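Local atomic coordinates of fatty acid synthase 1, isoform A (Drosophila melanogaster, PDB entry 6FN6), a protein that probably makes long-chain saturated fatty acids from acetyl-CoA and malonyl-CoA with NADPH, this chain being its dehydratase, enoylreductase and ketoreductase modifying region. Residues V567-N573 with K584-A588; T605-A609 with R897-A901; A609-D615 with V638-F643; L866-N872 with I889-K895. All blocks are in the same frame, centred on the assembly; numbering follows the deposited sequence.

Contact 1 of 4, residues V567-N573 with K584-A588; sequences VEHAYVN and KWIEA
V567 meets E587 through CG1, which lies 3.7 Å from E587 CG, so a branched valine packs on the aliphatic part of a charged residue. CG of E587 is anti to its backbone N (chi1 -173°); beyond it the chain runs on extended, and its carboxylate accepts the N-H of R918 through OE2. H569 contributes its backbone: its O takes the N-H of A588, with A588 N to H569 O 3.0 Å. At A570 the side chain is a single methyl, with CB 4.0 Å from W585 CE3. From here onward the chain is one arm of a two-stranded antiparallel beta hairpin, 570-574 with 583-587. Y571 and I586 are a hydrogen-bonded pair, each backbone giving and taking an N-H. With chi1 at 69° the tyrosine ring leans toward the partner strand, where I586 CB lies over one face, 4.2 Å from the ring centroid, and A588 CB reaches the edge. V572 sets CG2 squarely above the six-membered ring of W585, 3.4 Å from its centroid and 6° off the normal, a CH-pi contact for which the broad indole is well suited. NE1 of that indole donates to D873 O; an alanine at W585 would probably strip V572 CG2 of this aromatic surface and D873 O of its donor. Finally N573 and K584 pair by two backbone bonds, N573 N to K584 O being 3.0 Å.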
loop_
_atom_site.group_PDB
_atom_site.type_symbol
_atom_site.label_atom_id
_atom_site.label_comp_id
_atom_site.label_asym_id
_atom_site.label_seq_id
_atom_site.Cartn_x
_atom_site.Cartn_y
_atom_site.Cartn_z
ATOM N N VAL A 567 -50.117 14.427 5.956
ATOM C CA VAL A 567 -50.069 13.923 4.589
ATOM C C VAL A 567 -50.103 12.397 4.581
ATOM O O VAL A 567 -49.870 11.757 5.606
ATOM C CB VAL A 567 -48.823 14.450 3.857
ATOM C CG1 VAL A 567 -48.801 15.972 3.878
ATOM C CG2 VAL A 567 -47.549 13.887 4.487
ATOM N N GLU A 568 -50.407 11.819 3.424
ATOM C CA GLU A 568 -50.484 10.368 3.297
ATOM C C GLU A 568 -49.117 9.746 3.012
ATOM O O GLU A 568 -48.790 8.685 3.544
ATOM C CB GLU A 568 -51.466 9.988 2.189
ATOM C CG GLU A 568 -51.740 8.495 2.092
ATOM C CD GLU A 568 -52.748 8.154 1.012
ATOM O OE1 GLU A 568 -53.095 9.052 0.216
ATOM O OE2 GLU A 568 -53.191 6.988 0.960
ATOM N N HIS A 569 -48.332 10.407 2.166
ATOM C CA HIS A 569 -47.014 9.911 1.783
ATOM C C HIS A 569 -45.921 10.929 2.077
ATOM O O HIS A 569 -46.049 12.111 1.748
ATOM C CB HIS A 569 -46.987 9.531 0.303
ATOM C CG HIS A 569 -47.892 8.390 -0.041
ATOM N ND1 HIS A 569 -47.867 7.193 0.641
ATOM C CD2 HIS A 569 -48.840 8.259 -0.998
ATOM C CE1 HIS A 569 -48.766 6.375 0.125
ATOM N NE2 HIS A 569 -49.370 6.997 -0.871
ATOM N N ALA A 570 -44.841 10.458 2.689
ATOM C CA ALA A 570 -43.735 11.329 3.049
ATOM C C ALA A 570 -42.427 10.560 3.152
ATOM O O ALA A 570 -42.412 9.330 3.224
ATOM C CB ALA A 570 -44.032 12.032 4.363
ATOM N N TYR A 571 -41.326 11.301 3.139
ATOM C CA TYR A 571 -40.006 10.720 3.331
ATOM C C TYR A 571 -39.224 11.618 4.277
ATOM O O TYR A 571 -39.627 12.753 4.539
ATOM C CB TYR A 571 -39.272 10.562 1.995
ATOM C CG TYR A 571 -38.874 11.872 1.361
ATOM C CD1 TYR A 571 -39.774 12.594 0.584
ATOM C CD2 TYR A 571 -37.600 12.391 1.539
ATOM C CE1 TYR A 571 -39.415 13.797 0.004
ATOM C CE2 TYR A 571 -37.232 13.591 0.963
ATOM C CZ TYR A 571 -38.143 14.291 0.197
ATOM O OH TYR A 571 -37.779 15.488 -0.380
ATOM N N VAL A 572 -38.113 11.106 4.794
ATOM C CA VAL A 572 -37.283 11.867 5.714
ATOM C C VAL A 572 -36.157 12.522 4.932
ATOM O O VAL A 572 -35.587 11.916 4.023
ATOM C CB VAL A 572 -36.740 10.975 6.846
ATOM C CG1 VAL A 572 -35.807 11.764 7.764
ATOM C CG2 VAL A 572 -37.891 10.376 7.640
ATOM N N ASN A 573 -35.844 13.762 5.287
ATOM C CA ASN A 573 -34.784 14.498 4.619
ATOM C C ASN A 573 -33.998 15.337 5.615
ATOM O O ASN A 573 -34.562 15.893 6.557
ATOM C CB ASN A 573 -35.370 15.397 3.530
ATOM C CG ASN A 573 -34.302 16.064 2.685
ATOM O OD1 ASN A 573 -33.174 15.577 2.589
ATOM N ND2 ASN A 573 -34.652 17.189 2.071
ATOM N N LYS A 584 -36.365 15.965 9.080
ATOM C CA LYS A 584 -37.810 16.126 9.159
ATOM C C LYS A 584 -38.508 15.345 8.047
ATOM O O LYS A 584 -37.919 15.071 7.002
ATOM C CB LYS A 584 -38.189 17.610 9.069
ATOM C CG LYS A 584 -37.722 18.461 10.248
ATOM C CD LYS A 584 -38.256 19.886 10.144
ATOM C CE LYS A 584 -37.917 20.723 11.372
ATOM N NZ LYS A 584 -36.474 21.093 11.435
ATOM N N TRP A 585 -39.761 14.973 8.286
ATOM C CA TRP A 585 -40.565 14.309 7.268
ATOM C C TRP A 585 -41.026 15.324 6.231
ATOM O O TRP A 585 -41.444 16.431 6.575
ATOM C CB TRP A 585 -41.769 13.608 7.894
ATOM C CG TRP A 585 -41.406 12.414 8.715
ATOM C CD1 TRP A 585 -41.095 12.393 10.043
ATOM C CD2 TRP A 585 -41.322 11.058 8.261
ATOM N NE1 TRP A 585 -40.819 11.106 10.443
ATOM C CE2 TRP A 585 -40.952 10.269 9.367
ATOM C CE3 TRP A 585 -41.523 10.437 7.026
ATOM C CZ2 TRP A 585 -40.779 8.890 9.274
ATOM C CZ3 TRP A 585 -41.350 9.069 6.936
ATOM C CH2 TRP A 585 -40.982 8.311 8.051
ATOM N N ILE A 586 -40.953 14.938 4.963
ATOM C CA ILE A 586 -41.360 15.808 3.870
ATOM C C ILE A 586 -42.419 15.100 3.046
ATOM O O ILE A 586 -42.319 13.902 2.793
ATOM C CB ILE A 586 -40.159 16.197 2.992
ATOM C CG1 ILE A 586 -39.039 16.809 3.842
ATOM C CG2 ILE A 586 -40.591 17.149 1.882
ATOM C CD1 ILE A 586 -39.422 18.083 4.568
ATOM N N GLU A 587 -43.433 15.841 2.615
ATOM C CA GLU A 587 -44.472 15.260 1.778
ATOM C C GLU A 587 -43.842 14.812 0.468
ATOM O O GLU A 587 -42.995 15.511 -0.091
ATOM C CB GLU A 587 -45.593 16.264 1.523
ATOM C CG GLU A 587 -46.795 15.686 0.795
ATOM C CD GLU A 587 -47.855 16.734 0.503
ATOM O OE1 GLU A 587 -48.919 16.370 -0.037
ATOM O OE2 GLU A 587 -47.623 17.923 0.810
ATOM N N ALA A 588 -44.258 13.652 -0.023
ATOM C CA ALA A 588 -43.672 13.095 -1.233
ATOM C C ALA A 588 -44.609 13.284 -2.410
ATOM O O ALA A 588 -45.810 13.481 -2.232
ATOM C CB ALA A 588 -43.358 11.620 -1.039
#

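Contact 2 of 4, residues T605-A609 with R897-A901; sequences TVYYA and RDEEA
Y607 and R897 make the dense half of this contact. R897 N donates to Y607 O at 3.1 Å, while the arginine side chain runs over the tyrosine ring: R897 CB stands 3.9 Å from the ring centroid in a CH-pi contact, and NE lies above the rim of the same face. The guanidinium is turned 62° from the ring, so the two are not stacked flat, and NH2 donates onward to K909 O. T605 adds its methyl, CG2 being 3.8 Å from R897 CD. Strand 601-611 turns a corner at Y607, and Y607 with Y608 forms a classic beta bulge, both facing A644 of the neighbouring strand. The phenol of Y607 reaches farther along the loop, where Y607 OH donates to E900 OE2 at 2.6 Å, meeting the syn lone pair. A bend at chi2 of E900 (80°) folds the carboxylate back to the ring, and its OE1 pairs with R646. A phenylalanine in place of Y607 would probably leave E900 OE2 without this donor and the end of the loop less firmly tied. The other side is looser. D898, an exposed residue, has its CB directed away from the strand and offers its backbone O, with D898 O 3.5 Å from Y607 CE2 at the ring edge. Y608 brushes the loop lightly, with CE1 3.8 Å from R897 O, and E899 spends its OE1 on M682 N.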
loop_
_atom_site.group_PDB
_atom_site.type_symbol
_atom_site.label_atom_id
_atom_site.label_comp_id
_atom_site.label_asym_id
_atom_site.label_seq_id
_atom_site.Cartn_x
_atom_site.Cartn_y
_atom_site.Cartn_z
ATOM N N THR A 605 -45.529 -1.012 1.445
ATOM C CA THR A 605 -45.839 -0.142 2.569
ATOM C C THR A 605 -44.794 -0.362 3.654
ATOM O O THR A 605 -44.595 -1.487 4.110
ATOM C CB THR A 605 -47.244 -0.423 3.140
ATOM O OG1 THR A 605 -48.202 -0.451 2.076
ATOM C CG2 THR A 605 -47.638 0.649 4.150
ATOM N N VAL A 606 -44.134 0.713 4.071
ATOM C CA VAL A 606 -43.030 0.600 5.012
ATOM C C VAL A 606 -43.551 0.602 6.442
ATOM O O VAL A 606 -44.360 1.451 6.818
ATOM C CB VAL A 606 -42.007 1.732 4.803
ATOM C CG1 VAL A 606 -40.851 1.612 5.793
ATOM C CG2 VAL A 606 -41.487 1.719 3.377
ATOM N N TYR A 607 -43.078 -0.359 7.230
ATOM C CA TYR A 607 -43.417 -0.442 8.644
ATOM C C TYR A 607 -42.187 -0.141 9.490
ATOM O O TYR A 607 -42.244 0.642 10.438
ATOM C CB TYR A 607 -43.964 -1.824 8.988
ATOM C CG TYR A 607 -45.425 -2.001 8.645
ATOM C CD1 TYR A 607 -45.846 -2.015 7.322
ATOM C CD2 TYR A 607 -46.383 -2.156 9.639
ATOM C CE1 TYR A 607 -47.178 -2.178 6.998
ATOM C CE2 TYR A 607 -47.719 -2.320 9.325
ATOM C CZ TYR A 607 -48.110 -2.329 8.002
ATOM O OH TYR A 607 -49.436 -2.492 7.677
ATOM N N TYR A 608 -41.072 -0.772 9.132
ATOM C CA TYR A 608 -39.823 -0.594 9.858
ATOM C C TYR A 608 -38.692 -0.250 8.898
ATOM O O TYR A 608 -38.458 -0.962 7.924
ATOM C CB TYR A 608 -39.489 -1.862 10.647
ATOM C CG TYR A 608 -40.401 -2.068 11.834
ATOM C CD1 TYR A 608 -41.610 -2.735 11.696
ATOM C CD2 TYR A 608 -40.064 -1.576 13.088
ATOM C CE1 TYR A 608 -42.451 -2.917 12.772
ATOM C CE2 TYR A 608 -40.899 -1.754 14.171
ATOM C CZ TYR A 608 -42.091 -2.424 14.008
ATOM O OH TYR A 608 -42.927 -2.602 15.086
ATOM N N ALA A 609 -38.009 0.859 9.169
ATOM C CA ALA A 609 -36.881 1.291 8.353
ATOM C C ALA A 609 -35.658 1.492 9.241
ATOM O O ALA A 609 -35.621 2.427 10.042
ATOM C CB ALA A 609 -37.217 2.576 7.612
ATOM N N ARG A 897 -44.742 2.319 11.142
ATOM C CA ARG A 897 -46.069 1.790 11.429
ATOM C C ARG A 897 -45.985 0.638 12.427
ATOM O O ARG A 897 -45.072 -0.183 12.357
ATOM C CB ARG A 897 -46.742 1.311 10.145
ATOM C CG ARG A 897 -46.928 2.385 9.095
ATOM C CD ARG A 897 -47.473 1.782 7.811
ATOM N NE ARG A 897 -48.756 1.117 8.019
ATOM C CZ ARG A 897 -49.939 1.623 7.678
ATOM N NH1 ARG A 897 -50.030 2.815 7.097
ATOM N NH2 ARG A 897 -51.042 0.927 7.917
ATOM N N ASP A 898 -46.940 0.580 13.347
ATOM C CA ASP A 898 -47.077 -0.560 14.245
ATOM C C ASP A 898 -47.607 -1.761 13.472
ATOM O O ASP A 898 -48.555 -1.639 12.699
ATOM C CB ASP A 898 -48.004 -0.222 15.412
ATOM C CG ASP A 898 -47.299 0.547 16.512
ATOM O OD1 ASP A 898 -46.266 0.055 17.011
ATOM O OD2 ASP A 898 -47.766 1.650 16.863
ATOM N N GLU A 899 -46.991 -2.921 13.677
ATOM C CA GLU A 899 -47.389 -4.122 12.952
ATOM C C GLU A 899 -48.728 -4.662 13.456
ATOM O O GLU A 899 -48.965 -4.759 14.661
ATOM C CB GLU A 899 -46.309 -5.199 13.072
ATOM C CG GLU A 899 -46.615 -6.471 12.295
ATOM C CD GLU A 899 -45.518 -7.510 12.416
ATOM O OE1 GLU A 899 -44.501 -7.233 13.087
ATOM O OE2 GLU A 899 -45.671 -8.606 11.833
ATOM N N GLU A 900 -49.597 -5.009 12.512
ATOM C CA GLU A 900 -50.888 -5.614 12.820
ATOM C C GLU A 900 -50.713 -6.923 13.580
ATOM O O GLU A 900 -49.733 -7.644 13.383
ATOM C CB GLU A 900 -51.691 -5.854 11.539
ATOM C CG GLU A 900 -52.191 -4.580 10.875
ATOM C CD GLU A 900 -51.124 -3.889 10.050
ATOM O OE1 GLU A 900 -49.949 -4.302 10.119
ATOM O OE2 GLU A 900 -51.463 -2.929 9.326
ATOM N N ALA A 901 -51.667 -7.223 14.454
ATOM C CA ALA A 901 -51.554 -8.365 15.351
ATOM C C ALA A 901 -51.768 -9.681 14.608
ATOM O O ALA A 901 -52.522 -9.745 13.636
ATOM C CB ALA A 901 -52.553 -8.236 16.488
#

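Contact 3 of 4, residues A609-D615 with V638-F643; sequences APINFRD and VLGLEF
At the junction where strand 601-611 gives way to helix 613-620, N612, R614 and D615 close on L641, E642 and G640, which lead into strand 642-646. L641 is the apolar wedge: its CD1 rests 3.8 Å from N612 CB, and CD2 lies 3.5 Å from R614 NH1, over one face of the guanidinium near the rim. R614 is steered by its neighbour, NH1 making a salt bridge of 3.2 Å to D615 OD1. That same carboxylate oxygen takes a weak hydrogen bond from G640 N. Glycine fits here because, at a phi of 100°, a CB would press on the preceding carbonyl O. N612 sits at the N-cap position, yet its amide turns elsewhere: ND2 donates to E642 OE2 at 3.2 Å, the oxygen lying in the amide plane but being met on its anti side. OE1 of the glutamate accepts from C690 N. Its shaft crosses the P610 ring at about a right angle, E642 CG to P610 CD measuring 3.8 Å, the pyrrolidine giving the glutamate's methylenes an apolar surface. Strands 601-611 and 642-646 are antiparallel neighbours in a curled mixed sheet, consistent with the GroES-like fold of medium-chain dehydrogenases, the family to which enoylreductases of this kind belong.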
loop_
_atom_site.group_PDB
_atom_site.type_symbol
_atom_site.label_atom_id
_atom_site.label_comp_id
_atom_site.label_asym_id
_atom_site.label_seq_id
_atom_site.Cartn_x
_atom_site.Cartn_y
_atom_site.Cartn_z
ATOM N N ALA A 609 -38.009 0.859 9.169
ATOM C CA ALA A 609 -36.881 1.291 8.353
ATOM C C ALA A 609 -35.658 1.492 9.241
ATOM O O ALA A 609 -35.621 2.427 10.042
ATOM C CB ALA A 609 -37.217 2.576 7.612
ATOM N N PRO A 610 -34.657 0.607 9.114
ATOM C CA PRO A 610 -33.425 0.796 9.888
ATOM C C PRO A 610 -32.518 1.898 9.354
ATOM O O PRO A 610 -32.517 2.178 8.154
ATOM C CB PRO A 610 -32.724 -0.562 9.770
ATOM C CG PRO A 610 -33.781 -1.521 9.375
ATOM C CD PRO A 610 -34.729 -0.742 8.529
ATOM N N ILE A 611 -31.753 2.516 10.249
ATOM C CA ILE A 611 -30.703 3.438 9.845
ATOM C C ILE A 611 -29.387 2.677 9.765
ATOM O O ILE A 611 -29.075 1.864 10.638
ATOM C CB ILE A 611 -30.579 4.630 10.811
ATOM C CG1 ILE A 611 -31.923 5.332 10.991
ATOM C CG2 ILE A 611 -29.543 5.620 10.308
ATOM C CD1 ILE A 611 -32.514 5.150 12.361
ATOM N N ASN A 612 -28.622 2.945 8.715
ATOM C CA ASN A 612 -27.293 2.376 8.571
ATOM C C ASN A 612 -26.272 3.506 8.591
ATOM O O ASN A 612 -26.637 4.673 8.461
ATOM C CB ASN A 612 -27.191 1.565 7.282
ATOM C CG ASN A 612 -27.912 0.233 7.374
ATOM O OD1 ASN A 612 -27.358 -0.752 7.865
ATOM N ND2 ASN A 612 -29.153 0.196 6.904
ATOM N N PHE A 613 -25.000 3.165 8.765
ATOM C CA PHE A 613 -23.958 4.179 8.873
ATOM C C PHE A 613 -23.945 5.098 7.651
ATOM O O PHE A 613 -23.645 6.286 7.768
ATOM C CB PHE A 613 -22.585 3.525 9.063
ATOM C CG PHE A 613 -22.326 3.052 10.467
ATOM C CD1 PHE A 613 -22.343 3.947 11.526
ATOM C CD2 PHE A 613 -22.062 1.717 10.731
ATOM C CE1 PHE A 613 -22.104 3.519 12.821
ATOM C CE2 PHE A 613 -21.823 1.284 12.025
ATOM C CZ PHE A 613 -21.844 2.187 13.070
ATOM N N ARG A 614 -24.288 4.556 6.486
ATOM C CA ARG A 614 -24.294 5.346 5.260
ATOM C C ARG A 614 -25.264 6.519 5.383
ATOM O O ARG A 614 -24.994 7.611 4.883
ATOM C CB ARG A 614 -24.659 4.475 4.057
ATOM C CG ARG A 614 -24.505 5.175 2.708
ATOM C CD ARG A 614 -25.008 4.296 1.571
ATOM N NE ARG A 614 -25.786 5.035 0.580
ATOM C CZ ARG A 614 -27.007 5.515 0.791
ATOM N NH1 ARG A 614 -27.598 5.357 1.967
ATOM N NH2 ARG A 614 -27.642 6.166 -0.176
ATOM N N ASP A 615 -26.388 6.293 6.052
ATOM C CA ASP A 615 -27.363 7.354 6.276
ATOM C C ASP A 615 -26.784 8.413 7.208
ATOM O O ASP A 615 -26.955 9.611 6.985
ATOM C CB ASP A 615 -28.660 6.787 6.857
ATOM C CG ASP A 615 -29.368 5.848 5.900
ATOM O OD1 ASP A 615 -29.146 5.963 4.678
ATOM O OD2 ASP A 615 -30.136 4.985 6.370
ATOM N N VAL A 638 -33.120 10.175 -0.400
ATOM C CA VAL A 638 -32.009 9.236 -0.549
ATOM C C VAL A 638 -31.797 8.344 0.677
ATOM O O VAL A 638 -31.124 7.320 0.590
ATOM C CB VAL A 638 -30.707 9.994 -0.876
ATOM C CG1 VAL A 638 -30.827 10.692 -2.214
ATOM C CG2 VAL A 638 -30.388 11.008 0.216
ATOM N N LEU A 639 -32.361 8.729 1.815
ATOM C CA LEU A 639 -32.161 7.975 3.047
ATOM C C LEU A 639 -32.956 6.671 3.016
ATOM O O LEU A 639 -33.994 6.588 2.361
ATOM C CB LEU A 639 -32.570 8.820 4.257
ATOM C CG LEU A 639 -31.813 10.142 4.432
ATOM C CD1 LEU A 639 -32.439 10.984 5.538
ATOM C CD2 LEU A 639 -30.334 9.915 4.701
ATOM N N GLY A 640 -32.464 5.650 3.716
ATOM C CA GLY A 640 -33.167 4.382 3.793
ATOM C C GLY A 640 -32.609 3.329 2.857
ATOM O O GLY A 640 -32.816 3.401 1.646
ATOM N N LEU A 641 -31.910 2.346 3.418
ATOM C CA LEU A 641 -31.256 1.322 2.614
ATOM C C LEU A 641 -32.034 0.007 2.619
ATOM O O LEU A 641 -31.884 -0.819 1.718
ATOM C CB LEU A 641 -29.840 1.085 3.134
ATOM C CG LEU A 641 -28.783 2.113 2.717
ATOM C CD1 LEU A 641 -27.509 1.876 3.505
ATOM C CD2 LEU A 641 -28.507 2.075 1.225
ATOM N N GLU A 642 -32.858 -0.184 3.643
ATOM C CA GLU A 642 -33.631 -1.412 3.791
ATOM C C GLU A 642 -34.899 -1.155 4.591
ATOM O O GLU A 642 -35.047 -0.099 5.206
ATOM C CB GLU A 642 -32.790 -2.491 4.474
ATOM C CG GLU A 642 -32.357 -2.121 5.886
ATOM C CD GLU A 642 -31.388 -3.118 6.492
ATOM O OE1 GLU A 642 -31.532 -4.332 6.235
ATOM O OE2 GLU A 642 -30.480 -2.685 7.232
ATOM N N PHE A 643 -35.808 -2.125 4.591
ATOM C CA PHE A 643 -37.049 -1.997 5.344
ATOM C C PHE A 643 -37.776 -3.329 5.488
ATOM O O PHE A 643 -37.569 -4.257 4.705
ATOM C CB PHE A 643 -37.983 -0.989 4.668
ATOM C CG PHE A 643 -38.558 -1.474 3.365
ATOM C CD1 PHE A 643 -39.726 -2.218 3.341
ATOM C CD2 PHE A 643 -37.934 -1.186 2.163
ATOM C CE1 PHE A 643 -40.258 -2.666 2.148
ATOM C CE2 PHE A 643 -38.463 -1.631 0.966
ATOM C CZ PHE A 643 -39.625 -2.373 0.961
#

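Contact 4 of 4, residues L866-N872 with I889-K895; sequences LPTSVFN and IGKVVIK
Backbone bonds join P867, S869 and F871 to K891, V893 and K895 in a parallel ladder. P867, which has no N-H, begins it as an acceptor only, its O taking K891 N at 3.0 Å. S869 and F871 each bond to two residues of the other strand: S869 N gives to K891 O, and the next rung, V893 N to S869 O, is longer at 3.3 Å. F871 N to V893 O is shorter, 2.8 Å, and F871 O accepts from K895 N. CA-H...O contacts from T868 and V870 fill in between. The axes diverge by 30°, and the two strands with helix 876-885 between them form a beta-alpha-beta unit. That helix lies on the side of the apolar F871, V892 and I894, which suit a covered face, and of S869, small enough to fit beside it; there F871 CE1 touches V892 CG1 at 3.9 Å. Among the apolar contacts of the other face, V870 CG1, anti to its own backbone N (chi1 -171°), lies 3.7 Å from K895 CB, and T868 CG2 meets V893 CG2 at 4.1 Å. T868 OG1 bonds to E683 OE1. Steric fit governs G890, where a CB would come about 2.4 Å from P867 O and, at these backbone angles, would also jam against the carbonyl O of I889, reason enough for glycine by itself.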
loop_
_atom_site.group_PDB
_atom_site.type_symbol
_atom_site.label_atom_id
_atom_site.label_comp_id
_atom_site.label_asym_id
_atom_site.label_seq_id
_atom_site.Cartn_x
_atom_site.Cartn_y
_atom_site.Cartn_z
ATOM N N LEU A 866 -31.178 -9.119 14.625
ATOM C CA LEU A 866 -30.336 -8.446 15.603
ATOM C C LEU A 866 -31.163 -7.797 16.704
ATOM O O LEU A 866 -32.368 -7.597 16.543
ATOM C CB LEU A 866 -29.481 -7.381 14.918
ATOM C CG LEU A 866 -28.230 -7.841 14.172
ATOM C CD1 LEU A 866 -28.566 -8.806 13.048
ATOM C CD2 LEU A 866 -27.499 -6.628 13.626
ATOM N N PRO A 867 -30.520 -7.483 17.839
ATOM C CA PRO A 867 -31.177 -6.630 18.833
ATOM C C PRO A 867 -31.594 -5.306 18.204
ATOM O O PRO A 867 -30.949 -4.855 17.256
ATOM C CB PRO A 867 -30.099 -6.426 19.898
ATOM C CG PRO A 867 -29.209 -7.594 19.758
ATOM C CD PRO A 867 -29.196 -7.932 18.298
ATOM N N THR A 868 -32.661 -4.701 18.718
ATOM C CA THR A 868 -33.197 -3.481 18.131
ATOM C C THR A 868 -33.314 -2.349 19.142
ATOM O O THR A 868 -33.737 -2.555 20.278
ATOM C CB THR A 868 -34.588 -3.722 17.518
ATOM O OG1 THR A 868 -35.456 -4.291 18.507
ATOM C CG2 THR A 868 -34.491 -4.657 16.323
ATOM N N SER A 869 -32.937 -1.153 18.707
ATOM C CA SER A 869 -33.193 0.064 19.460
ATOM C C SER A 869 -34.188 0.874 18.647
ATOM O O SER A 869 -33.810 1.599 17.727
ATOM C CB SER A 869 -31.905 0.849 19.710
ATOM O OG SER A 869 -30.917 0.024 20.304
ATOM N N VAL A 870 -35.466 0.723 18.977
ATOM C CA VAL A 870 -36.539 1.246 18.140
ATOM C C VAL A 870 -36.895 2.685 18.497
ATOM O O VAL A 870 -36.932 3.061 19.669
ATOM C CB VAL A 870 -37.791 0.349 18.232
ATOM C CG1 VAL A 870 -38.824 0.764 17.194
ATOM C CG2 VAL A 870 -37.414 -1.118 18.063
ATOM N N PHE A 871 -37.159 3.482 17.465
ATOM C CA PHE A 871 -37.629 4.853 17.632
ATOM C C PHE A 871 -38.845 5.081 16.735
ATOM O O PHE A 871 -38.899 4.566 15.622
ATOM C CB PHE A 871 -36.519 5.851 17.291
ATOM C CG PHE A 871 -35.308 5.740 18.174
ATOM C CD1 PHE A 871 -34.327 4.800 17.913
ATOM C CD2 PHE A 871 -35.149 6.583 19.261
ATOM C CE1 PHE A 871 -33.210 4.698 18.722
ATOM C CE2 PHE A 871 -34.035 6.486 20.074
ATOM C CZ PHE A 871 -33.066 5.543 19.804
ATOM N N ASN A 872 -39.823 5.848 17.209
ATOM C CA ASN A 872 -41.020 6.107 16.408
ATOM C C ASN A 872 -40.772 7.261 15.437
ATOM O O ASN A 872 -39.691 7.853 15.426
ATOM C CB ASN A 872 -42.231 6.405 17.301
ATOM C CG ASN A 872 -41.995 7.560 18.251
ATOM O OD1 ASN A 872 -41.182 8.444 17.985
ATOM N ND2 ASN A 872 -42.713 7.559 19.370
ATOM N N ILE A 889 -25.959 -1.446 20.390
ATOM C CA ILE A 889 -25.624 -2.805 19.996
ATOM C C ILE A 889 -26.746 -3.346 19.126
ATOM O O ILE A 889 -27.893 -3.428 19.559
ATOM C CB ILE A 889 -25.386 -3.704 21.230
ATOM C CG1 ILE A 889 -24.135 -3.241 21.983
ATOM C CG2 ILE A 889 -25.270 -5.181 20.820
ATOM C CD1 ILE A 889 -23.838 -4.030 23.250
ATOM N N GLY A 890 -26.407 -3.704 17.893
ATOM C CA GLY A 890 -27.387 -4.222 16.958
ATOM C C GLY A 890 -27.868 -3.172 15.979
ATOM O O GLY A 890 -27.129 -2.250 15.631
ATOM N N LYS A 891 -29.111 -3.315 15.534
ATOM C CA LYS A 891 -29.659 -2.426 14.516
ATOM C C LYS A 891 -30.561 -1.348 15.111
ATOM O O LYS A 891 -31.377 -1.620 15.992
ATOM C CB LYS A 891 -30.440 -3.235 13.479
ATOM C CG LYS A 891 -30.645 -2.519 12.154
ATOM C CD LYS A 891 -29.314 -2.183 11.498
ATOM C CE LYS A 891 -29.318 -2.486 10.010
ATOM N NZ LYS A 891 -27.960 -2.328 9.416
ATOM N N VAL A 892 -30.408 -0.124 14.612
ATOM C CA VAL A 892 -31.269 0.990 14.990
ATOM C C VAL A 892 -32.424 1.070 14.001
ATOM O O VAL A 892 -32.202 1.224 12.800
ATOM C CB VAL A 892 -30.476 2.315 15.026
ATOM C CG1 VAL A 892 -31.366 3.478 15.453
ATOM C CG2 VAL A 892 -29.274 2.192 15.954
ATOM N N VAL A 893 -33.654 0.979 14.503
ATOM C CA VAL A 893 -34.826 0.904 13.631
ATOM C C VAL A 893 -35.857 1.990 13.939
ATOM O O VAL A 893 -36.125 2.302 15.099
ATOM C CB VAL A 893 -35.485 -0.487 13.721
ATOM C CG1 VAL A 893 -36.532 -0.649 12.624
ATOM C CG2 VAL A 893 -34.433 -1.589 13.636
ATOM N N ILE A 894 -36.438 2.556 12.884
ATOM C CA ILE A 894 -37.514 3.534 13.031
ATOM C C ILE A 894 -38.860 2.872 12.773
ATOM O O ILE A 894 -39.083 2.280 11.716
ATOM C CB ILE A 894 -37.310 4.740 12.100
ATOM C CG1 ILE A 894 -36.134 5.581 12.592
ATOM C CG2 ILE A 894 -38.577 5.599 12.046
ATOM C CD1 ILE A 894 -35.709 6.670 11.637
ATOM N N LYS A 895 -39.753 2.992 13.750
ATOM C CA LYS A 895 -41.086 2.409 13.667
ATOM C C LYS A 895 -42.040 3.357 12.948
ATOM O O LYS A 895 -42.660 4.219 13.570
ATOM C CB LYS A 895 -41.603 2.093 15.073
ATOM C CG LYS A 895 -43.018 1.532 15.139
ATOM C CD LYS A 895 -43.687 1.907 16.454
ATOM C CE LYS A 895 -42.997 1.258 17.644
ATOM N NZ LYS A 895 -43.608 1.672 18.936
#

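In the fold
Contacts 2, 3 and 4 work on one sheet. Strand 601-611 serves contacts 2 and 3, which share A609 and have centres 16 Å apart, and strand 891-895 of contact 4 lies beside it, antiparallel: A609 O to I894 N is 3.0 Å and I611 N to V892 O is 2.9 Å, both probable hydrogen bonds. Contacts 3 and 4 are the closest pair, centres 12 Å apart. The hairpin of contact 1 precedes them in the chain and touches contact 3 where V572 O lies 3.6 Å from L639 CD1, but it stays about 5 Å from contact 4 at the nearest atoms. All four lie away from H24 and D175, the predicted dehydratase residues.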